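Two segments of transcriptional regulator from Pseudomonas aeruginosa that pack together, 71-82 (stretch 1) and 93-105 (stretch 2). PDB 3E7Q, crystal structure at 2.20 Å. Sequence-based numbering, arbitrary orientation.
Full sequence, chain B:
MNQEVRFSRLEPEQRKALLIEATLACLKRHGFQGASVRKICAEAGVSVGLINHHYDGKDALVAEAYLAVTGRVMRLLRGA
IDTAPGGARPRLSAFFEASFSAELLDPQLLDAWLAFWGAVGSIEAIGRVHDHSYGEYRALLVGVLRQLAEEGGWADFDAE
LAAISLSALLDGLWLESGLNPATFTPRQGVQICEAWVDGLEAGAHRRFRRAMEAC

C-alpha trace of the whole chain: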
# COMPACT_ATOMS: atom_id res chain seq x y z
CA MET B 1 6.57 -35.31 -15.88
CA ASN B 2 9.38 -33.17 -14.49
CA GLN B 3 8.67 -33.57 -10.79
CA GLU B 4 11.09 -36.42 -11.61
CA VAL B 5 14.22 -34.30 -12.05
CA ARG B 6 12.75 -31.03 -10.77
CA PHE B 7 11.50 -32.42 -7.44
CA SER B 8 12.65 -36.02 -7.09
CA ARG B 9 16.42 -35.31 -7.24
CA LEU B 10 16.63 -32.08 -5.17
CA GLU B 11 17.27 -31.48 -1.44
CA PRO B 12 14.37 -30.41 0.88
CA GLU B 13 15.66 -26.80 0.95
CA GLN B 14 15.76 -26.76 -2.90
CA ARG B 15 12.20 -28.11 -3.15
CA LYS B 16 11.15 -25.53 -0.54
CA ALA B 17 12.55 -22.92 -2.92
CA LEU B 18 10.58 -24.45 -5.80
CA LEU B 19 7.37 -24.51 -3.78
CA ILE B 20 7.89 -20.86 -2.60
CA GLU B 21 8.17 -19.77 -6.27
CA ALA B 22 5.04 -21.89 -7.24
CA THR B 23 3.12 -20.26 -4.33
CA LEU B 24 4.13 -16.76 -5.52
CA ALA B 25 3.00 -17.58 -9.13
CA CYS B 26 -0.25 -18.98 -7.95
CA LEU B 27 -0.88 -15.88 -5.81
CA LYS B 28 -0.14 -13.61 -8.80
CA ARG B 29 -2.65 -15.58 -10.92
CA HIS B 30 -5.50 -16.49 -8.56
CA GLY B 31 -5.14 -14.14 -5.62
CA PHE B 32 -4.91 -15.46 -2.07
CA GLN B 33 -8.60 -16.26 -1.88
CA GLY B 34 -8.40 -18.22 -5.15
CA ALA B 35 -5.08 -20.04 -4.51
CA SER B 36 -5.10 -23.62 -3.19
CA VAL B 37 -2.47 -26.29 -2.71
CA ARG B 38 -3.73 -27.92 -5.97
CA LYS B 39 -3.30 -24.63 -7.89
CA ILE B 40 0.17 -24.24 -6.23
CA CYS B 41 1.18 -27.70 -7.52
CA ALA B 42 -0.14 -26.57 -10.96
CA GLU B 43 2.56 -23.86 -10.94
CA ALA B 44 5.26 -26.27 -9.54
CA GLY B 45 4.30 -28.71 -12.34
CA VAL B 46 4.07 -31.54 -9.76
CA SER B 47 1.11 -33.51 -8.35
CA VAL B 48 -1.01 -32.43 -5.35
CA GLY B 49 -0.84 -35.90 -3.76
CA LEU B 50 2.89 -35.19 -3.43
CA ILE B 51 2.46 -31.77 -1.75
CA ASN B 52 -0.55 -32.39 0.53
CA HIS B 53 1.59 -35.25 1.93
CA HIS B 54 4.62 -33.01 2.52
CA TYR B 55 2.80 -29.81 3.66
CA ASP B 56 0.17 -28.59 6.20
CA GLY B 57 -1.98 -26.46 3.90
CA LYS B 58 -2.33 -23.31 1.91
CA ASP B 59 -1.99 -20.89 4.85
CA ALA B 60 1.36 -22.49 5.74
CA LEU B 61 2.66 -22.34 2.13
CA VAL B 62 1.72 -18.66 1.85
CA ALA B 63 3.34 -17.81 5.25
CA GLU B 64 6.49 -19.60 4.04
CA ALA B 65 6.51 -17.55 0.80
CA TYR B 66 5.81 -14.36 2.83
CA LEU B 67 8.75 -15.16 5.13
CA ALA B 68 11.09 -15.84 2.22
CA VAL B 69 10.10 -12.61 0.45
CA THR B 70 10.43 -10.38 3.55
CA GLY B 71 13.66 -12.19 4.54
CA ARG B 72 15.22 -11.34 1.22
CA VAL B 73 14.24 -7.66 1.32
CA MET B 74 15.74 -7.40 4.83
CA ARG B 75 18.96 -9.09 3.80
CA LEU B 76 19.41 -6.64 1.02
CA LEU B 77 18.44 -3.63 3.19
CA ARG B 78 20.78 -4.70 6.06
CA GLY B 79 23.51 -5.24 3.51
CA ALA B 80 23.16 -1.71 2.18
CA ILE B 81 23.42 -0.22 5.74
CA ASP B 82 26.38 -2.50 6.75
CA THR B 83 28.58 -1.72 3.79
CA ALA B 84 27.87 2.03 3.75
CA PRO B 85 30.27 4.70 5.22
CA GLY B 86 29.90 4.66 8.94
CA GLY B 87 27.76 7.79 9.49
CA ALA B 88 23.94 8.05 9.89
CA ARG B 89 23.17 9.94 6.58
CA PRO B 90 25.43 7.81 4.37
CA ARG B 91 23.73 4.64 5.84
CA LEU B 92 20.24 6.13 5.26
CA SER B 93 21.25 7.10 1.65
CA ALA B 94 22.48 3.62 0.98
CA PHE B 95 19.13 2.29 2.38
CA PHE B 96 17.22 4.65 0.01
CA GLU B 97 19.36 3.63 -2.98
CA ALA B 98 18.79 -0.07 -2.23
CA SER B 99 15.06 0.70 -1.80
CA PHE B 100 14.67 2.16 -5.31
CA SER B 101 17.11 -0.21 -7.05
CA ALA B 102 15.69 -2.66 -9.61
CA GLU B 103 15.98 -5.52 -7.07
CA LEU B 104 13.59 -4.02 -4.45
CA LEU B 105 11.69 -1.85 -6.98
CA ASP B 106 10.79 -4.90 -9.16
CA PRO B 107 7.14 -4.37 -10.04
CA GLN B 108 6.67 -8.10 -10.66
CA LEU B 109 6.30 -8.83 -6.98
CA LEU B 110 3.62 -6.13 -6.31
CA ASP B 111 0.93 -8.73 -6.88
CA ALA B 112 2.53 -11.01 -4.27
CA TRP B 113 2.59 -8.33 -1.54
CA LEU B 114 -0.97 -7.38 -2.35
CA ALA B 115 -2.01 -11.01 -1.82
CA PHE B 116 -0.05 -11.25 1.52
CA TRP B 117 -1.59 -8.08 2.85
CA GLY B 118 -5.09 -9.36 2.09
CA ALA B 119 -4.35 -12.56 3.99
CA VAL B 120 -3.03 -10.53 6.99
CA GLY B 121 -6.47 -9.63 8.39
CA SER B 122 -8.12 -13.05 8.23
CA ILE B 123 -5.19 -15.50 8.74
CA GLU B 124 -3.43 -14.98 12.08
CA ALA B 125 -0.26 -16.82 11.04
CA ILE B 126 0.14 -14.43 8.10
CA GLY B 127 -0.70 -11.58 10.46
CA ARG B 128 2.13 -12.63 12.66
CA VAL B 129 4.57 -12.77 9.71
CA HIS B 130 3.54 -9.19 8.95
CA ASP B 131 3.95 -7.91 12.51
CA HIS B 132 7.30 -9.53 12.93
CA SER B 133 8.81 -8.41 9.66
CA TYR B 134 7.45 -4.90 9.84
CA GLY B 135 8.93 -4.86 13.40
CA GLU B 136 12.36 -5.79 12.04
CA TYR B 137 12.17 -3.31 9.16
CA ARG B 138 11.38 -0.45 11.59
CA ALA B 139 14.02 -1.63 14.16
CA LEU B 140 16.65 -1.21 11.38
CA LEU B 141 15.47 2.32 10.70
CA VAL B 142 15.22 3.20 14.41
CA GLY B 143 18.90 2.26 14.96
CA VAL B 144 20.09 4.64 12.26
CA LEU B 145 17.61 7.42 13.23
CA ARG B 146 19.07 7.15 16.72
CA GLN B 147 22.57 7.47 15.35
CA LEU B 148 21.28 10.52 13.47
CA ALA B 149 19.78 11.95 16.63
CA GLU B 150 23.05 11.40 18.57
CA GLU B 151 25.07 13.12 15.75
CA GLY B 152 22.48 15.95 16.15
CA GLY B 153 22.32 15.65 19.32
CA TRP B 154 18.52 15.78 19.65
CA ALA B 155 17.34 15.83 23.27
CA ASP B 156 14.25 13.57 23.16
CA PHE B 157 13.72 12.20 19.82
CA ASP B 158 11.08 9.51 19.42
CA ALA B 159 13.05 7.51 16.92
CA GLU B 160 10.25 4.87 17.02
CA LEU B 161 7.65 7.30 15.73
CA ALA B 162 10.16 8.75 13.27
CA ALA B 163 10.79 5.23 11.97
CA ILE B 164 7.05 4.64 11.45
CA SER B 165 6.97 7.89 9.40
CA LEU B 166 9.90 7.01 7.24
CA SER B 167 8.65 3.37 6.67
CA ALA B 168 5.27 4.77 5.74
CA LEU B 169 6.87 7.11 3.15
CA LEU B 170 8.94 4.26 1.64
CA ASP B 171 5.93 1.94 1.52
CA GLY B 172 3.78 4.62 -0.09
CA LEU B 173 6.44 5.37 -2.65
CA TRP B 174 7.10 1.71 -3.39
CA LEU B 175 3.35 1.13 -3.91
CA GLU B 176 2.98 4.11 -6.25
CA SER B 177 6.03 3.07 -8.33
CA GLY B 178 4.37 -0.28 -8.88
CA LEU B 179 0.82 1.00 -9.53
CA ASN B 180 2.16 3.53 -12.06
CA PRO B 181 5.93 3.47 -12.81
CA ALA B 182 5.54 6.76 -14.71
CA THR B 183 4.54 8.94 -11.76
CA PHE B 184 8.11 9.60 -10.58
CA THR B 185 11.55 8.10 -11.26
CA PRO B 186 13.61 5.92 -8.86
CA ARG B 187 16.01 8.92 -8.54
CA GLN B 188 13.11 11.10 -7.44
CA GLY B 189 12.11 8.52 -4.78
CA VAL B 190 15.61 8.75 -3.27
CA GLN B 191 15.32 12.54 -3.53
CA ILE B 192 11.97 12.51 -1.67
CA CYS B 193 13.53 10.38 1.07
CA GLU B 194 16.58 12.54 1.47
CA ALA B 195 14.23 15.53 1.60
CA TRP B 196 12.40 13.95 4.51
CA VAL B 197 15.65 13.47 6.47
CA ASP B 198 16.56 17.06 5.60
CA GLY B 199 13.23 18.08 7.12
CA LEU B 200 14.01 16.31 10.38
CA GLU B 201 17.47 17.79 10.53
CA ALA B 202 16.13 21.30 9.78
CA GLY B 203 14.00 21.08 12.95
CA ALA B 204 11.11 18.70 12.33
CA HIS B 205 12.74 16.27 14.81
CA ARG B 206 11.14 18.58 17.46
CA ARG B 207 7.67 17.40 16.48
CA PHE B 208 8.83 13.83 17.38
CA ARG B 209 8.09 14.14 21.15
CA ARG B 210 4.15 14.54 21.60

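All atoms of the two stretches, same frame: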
# COMPACT_ATOMS: atom_id res chain seq x y z
N GLY B 71 12.28 -11.85 4.19
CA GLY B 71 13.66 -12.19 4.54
C GLY B 71 14.67 -11.62 3.57
O GLY B 71 15.72 -11.07 3.97
N ARG B 72 14.35 -11.76 2.29
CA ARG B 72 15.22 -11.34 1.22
C ARG B 72 15.36 -9.84 1.17
O ARG B 72 16.48 -9.34 1.03
CB ARG B 72 14.66 -11.85 -0.13
CG ARG B 72 15.37 -11.24 -1.30
CD ARG B 72 14.88 -11.72 -2.62
NE ARG B 72 15.45 -10.85 -3.66
CZ ARG B 72 15.00 -9.62 -3.97
NH1 ARG B 72 13.95 -9.11 -3.35
NH2 ARG B 72 15.61 -8.89 -4.94
N VAL B 73 14.24 -9.13 1.22
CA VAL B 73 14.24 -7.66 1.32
C VAL B 73 15.14 -7.17 2.49
O VAL B 73 16.03 -6.32 2.29
CB VAL B 73 12.83 -7.06 1.53
CG1 VAL B 73 12.90 -5.54 2.05
CG2 VAL B 73 12.01 -7.18 0.28
N MET B 74 14.91 -7.72 3.67
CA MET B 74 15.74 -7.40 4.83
C MET B 74 17.21 -7.69 4.71
O MET B 74 18.02 -6.94 5.27
CB MET B 74 15.24 -8.13 6.07
CG MET B 74 13.96 -7.52 6.58
SD MET B 74 14.05 -5.79 7.12
CE MET B 74 15.37 -5.95 8.34
N ARG B 75 17.57 -8.80 4.06
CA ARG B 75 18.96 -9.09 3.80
C ARG B 75 19.59 -8.01 2.96
O ARG B 75 20.71 -7.59 3.21
CB ARG B 75 19.17 -10.41 3.08
CG ARG B 75 19.34 -11.58 4.01
CD ARG B 75 19.94 -12.80 3.24
NE ARG B 75 19.08 -13.29 2.15
CZ ARG B 75 17.91 -13.95 2.31
NH1 ARG B 75 17.39 -14.16 3.53
NH2 ARG B 75 17.23 -14.35 1.24
N LEU B 76 18.86 -7.59 1.94
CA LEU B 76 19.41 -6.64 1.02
C LEU B 76 19.50 -5.28 1.72
O LEU B 76 20.46 -4.57 1.54
CB LEU B 76 18.57 -6.55 -0.25
CG LEU B 76 18.63 -7.75 -1.18
CD1 LEU B 76 17.74 -7.42 -2.38
CD2 LEU B 76 20.09 -8.12 -1.61
N LEU B 77 18.46 -4.93 2.50
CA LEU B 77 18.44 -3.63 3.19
C LEU B 77 19.50 -3.54 4.32
O LEU B 77 20.12 -2.49 4.49
CB LEU B 77 17.05 -3.30 3.70
CG LEU B 77 16.05 -3.01 2.55
CD1 LEU B 77 14.63 -2.79 3.07
CD2 LEU B 77 16.52 -1.85 1.66
N ARG B 78 19.71 -4.63 5.07
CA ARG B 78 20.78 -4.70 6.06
C ARG B 78 22.11 -4.58 5.41
O ARG B 78 22.99 -3.93 5.95
CB ARG B 78 20.78 -5.99 6.87
CG ARG B 78 19.73 -5.99 7.98
CD ARG B 78 19.65 -7.32 8.80
NE ARG B 78 18.59 -7.16 9.80
CZ ARG B 78 17.49 -7.90 9.90
NH1 ARG B 78 17.28 -8.96 9.10
NH2 ARG B 78 16.59 -7.59 10.84
N GLY B 79 22.26 -5.25 4.26
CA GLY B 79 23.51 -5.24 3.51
C GLY B 79 23.91 -3.83 3.14
O GLY B 79 25.07 -3.45 3.28
N ALA B 80 22.92 -3.05 2.66
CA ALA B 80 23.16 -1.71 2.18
C ALA B 80 23.59 -0.79 3.34
O ALA B 80 24.56 -0.03 3.19
CB ALA B 80 21.95 -1.19 1.44
N ILE B 81 22.95 -0.90 4.51
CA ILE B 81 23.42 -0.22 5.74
C ILE B 81 24.83 -0.66 6.26
O ILE B 81 25.67 0.19 6.60
CB ILE B 81 22.35 -0.30 6.86
CG1 ILE B 81 21.15 0.57 6.47
CG2 ILE B 81 22.91 0.15 8.20
CD1 ILE B 81 20.01 0.44 7.43
N ASP B 82 25.12 -1.97 6.22
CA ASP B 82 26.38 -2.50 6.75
C ASP B 82 27.63 -2.17 5.96
O ASP B 82 28.73 -2.17 6.52
CB ASP B 82 26.30 -4.03 6.92
CG ASP B 82 25.36 -4.43 8.06
OD1 ASP B 82 24.96 -3.53 8.88
OD2 ASP B 82 25.00 -5.64 8.12
N SER B 93 21.14 6.98 3.11
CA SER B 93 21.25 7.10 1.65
C SER B 93 21.47 5.80 0.96
O SER B 93 20.93 5.60 -0.11
CB SER B 93 22.38 8.04 1.24
OG SER B 93 22.15 9.24 1.92
N ALA B 94 22.27 4.94 1.54
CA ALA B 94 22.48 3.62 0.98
C ALA B 94 21.16 2.83 1.08
O ALA B 94 20.77 2.24 0.11
CB ALA B 94 23.63 2.89 1.68
N PHE B 95 20.48 2.84 2.23
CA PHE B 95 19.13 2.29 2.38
C PHE B 95 18.17 2.77 1.29
O PHE B 95 17.53 1.96 0.69
CB PHE B 95 18.55 2.64 3.74
CG PHE B 95 17.34 1.86 4.13
CD1 PHE B 95 17.44 0.75 5.01
CD2 PHE B 95 16.03 2.28 3.75
CE1 PHE B 95 16.27 0.04 5.41
CE2 PHE B 95 14.92 1.57 4.13
CZ PHE B 95 15.04 0.44 4.95
N PHE B 96 18.10 4.08 1.05
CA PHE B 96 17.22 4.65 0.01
C PHE B 96 17.58 4.15 -1.38
O PHE B 96 16.71 3.70 -2.12
CB PHE B 96 17.27 6.20 0.05
CG PHE B 96 16.88 6.80 1.42
CD1 PHE B 96 15.92 6.16 2.24
CD2 PHE B 96 17.44 7.99 1.86
CE1 PHE B 96 15.61 6.66 3.47
CE2 PHE B 96 17.11 8.52 3.10
CZ PHE B 96 16.19 7.87 3.90
N GLU B 97 18.86 4.21 -1.72
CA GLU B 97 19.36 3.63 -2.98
C GLU B 97 18.99 2.16 -3.15
O GLU B 97 18.44 1.79 -4.19
CB GLU B 97 20.87 3.80 -3.11
CG GLU B 97 21.30 5.25 -3.28
CD GLU B 97 21.02 5.83 -4.67
OE1 GLU B 97 20.70 5.06 -5.63
OE2 GLU B 97 21.15 7.09 -4.79
N ALA B 98 19.24 1.33 -2.14
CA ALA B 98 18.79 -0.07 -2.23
C ALA B 98 17.28 -0.17 -2.45
O ALA B 98 16.80 -0.99 -3.27
CB ALA B 98 19.22 -0.90 -1.06
N SER B 99 16.54 0.70 -1.76
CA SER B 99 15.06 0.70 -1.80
C SER B 99 14.46 0.97 -3.18
O SER B 99 13.37 0.51 -3.46
CB SER B 99 14.48 1.75 -0.84
OG SER B 99 14.66 1.40 0.52
N PHE B 100 15.16 1.73 -4.01
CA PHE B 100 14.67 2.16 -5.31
C PHE B 100 15.52 1.56 -6.45
O PHE B 100 15.39 1.94 -7.60
CB PHE B 100 14.61 3.69 -5.35
CG PHE B 100 13.50 4.26 -4.50
CD1 PHE B 100 12.23 4.35 -4.98
CD2 PHE B 100 13.73 4.69 -3.18
CE1 PHE B 100 11.18 4.84 -4.15
CE2 PHE B 100 12.72 5.16 -2.39
CZ PHE B 100 11.46 5.25 -2.88
N SER B 101 16.36 0.59 -6.10
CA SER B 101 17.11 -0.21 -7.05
C SER B 101 16.13 -1.18 -7.68
O SER B 101 15.07 -1.44 -7.11
CB SER B 101 18.23 -0.98 -6.33
OG SER B 101 17.66 -1.99 -5.50
N ALA B 102 16.49 -1.70 -8.84
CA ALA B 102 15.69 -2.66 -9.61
C ALA B 102 15.33 -3.93 -8.81
O ALA B 102 14.27 -4.50 -8.98
CB ALA B 102 16.45 -3.03 -10.87
N GLU B 103 16.20 -4.35 -7.92
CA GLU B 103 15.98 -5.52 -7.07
C GLU B 103 14.73 -5.33 -6.16
O GLU B 103 13.74 -6.07 -6.26
CB GLU B 103 17.24 -5.81 -6.26
CG GLU B 103 18.47 -6.28 -7.11
CD GLU B 103 19.17 -5.16 -7.94
OE1 GLU B 103 19.18 -3.99 -7.48
OE2 GLU B 103 19.70 -5.43 -9.06
N LEU B 104 14.73 -4.29 -5.34
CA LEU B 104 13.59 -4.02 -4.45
C LEU B 104 12.46 -3.23 -5.14
O LEU B 104 11.31 -3.21 -4.65
CB LEU B 104 14.06 -3.32 -3.17
CG LEU B 104 15.00 -4.22 -2.37
CD1 LEU B 104 15.57 -3.52 -1.17
CD2 LEU B 104 14.34 -5.58 -1.97
N LEU B 105 12.75 -2.60 -6.29
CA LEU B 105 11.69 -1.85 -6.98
C LEU B 105 11.02 -2.68 -8.09
O LEU B 105 10.18 -2.18 -8.81
CB LEU B 105 12.20 -0.48 -7.46
CG LEU B 105 11.14 0.63 -7.59
CD1 LEU B 105 10.44 0.99 -6.25
CD2 LEU B 105 11.70 1.88 -8.26

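Stretch 1 is helical throughout, its i to i+4 backbone bonds unbroken from Arg-75 N to Gly-71 O through Asp-82 N to Arg-78 O. Against it runs helix 93-99, roughly antiparallel at 144°, with the axes approaching to 8.1 Å. The residues nearest each other on the two backbones are small here: the CA atoms of Ala-80 and Ala-94 lie 5.5 Å apart. Beyond Ser-99 the second stretch leaves its helix at Phe-100 and turns, and Leu-104 comes back to face the early part of stretch 1. Ser-101 OG donates to Ala-98 O at 2.6 Å within this turn. No hydrogen bond crosses the contact, which buries 519 Å² and rests on shape and apolar surface.

Arg-72 opens the contact. Its CB points sideways, but the extended t, t, t chain carries the guanidinium to the other stretch, where Arg-72 NH2 lies 3.6 Å from Glu-103 O, near the guanidinium plane. The approach is electrostatically sensible without being a hydrogen bond. The same group also covers Leu-104, with Arg-72 NH1 3.8 Å from Leu-104 CD2.

Val-73 and Leu-76, one turn apart, supply apolar walls for Leu-104: its CD2 lies 3.6 Å from Val-73 CG2 and 3.9 Å from Leu-76 CD1. Together with Leu-77 and Arg-72 they form the hole that Leu-104 fills as a knob.

Leu-77 answers with a knob of its own, buried among Phe-95, Ala-98, Ser-99 and Leu-104. Leu-77 CD2 meets Leu-104 CD1 at 3.4 Å and Ala-98 CB at 3.9 Å. Leu-77 CD2 also sits over one face of the Phe-95 ring, 4.2 Å from the centroid and 10° off the normal, a CH-pi contact in which a C-H bond can meet the aromatic electron cloud. Ser-99 can line this pocket with its polar atom satisfied, because its OG donates to Phe-95 O at 2.9 Å.

At Ala-80 the design turns to economy. Ala-80 CB packs 3.7 Å from Ala-98 CB, while Ala-80 O lies 3.4 Å from Ala-94 CB, so a methyl rests directly against main chain. Ile-81 then finishes the interface: its CB points sideways, but the m, t rotamer brings CD1 within 3.5 Å of Phe-95 CD1.

The rule to read here is alanine where the helices come close, and interlocking leucines where the second stretch turns.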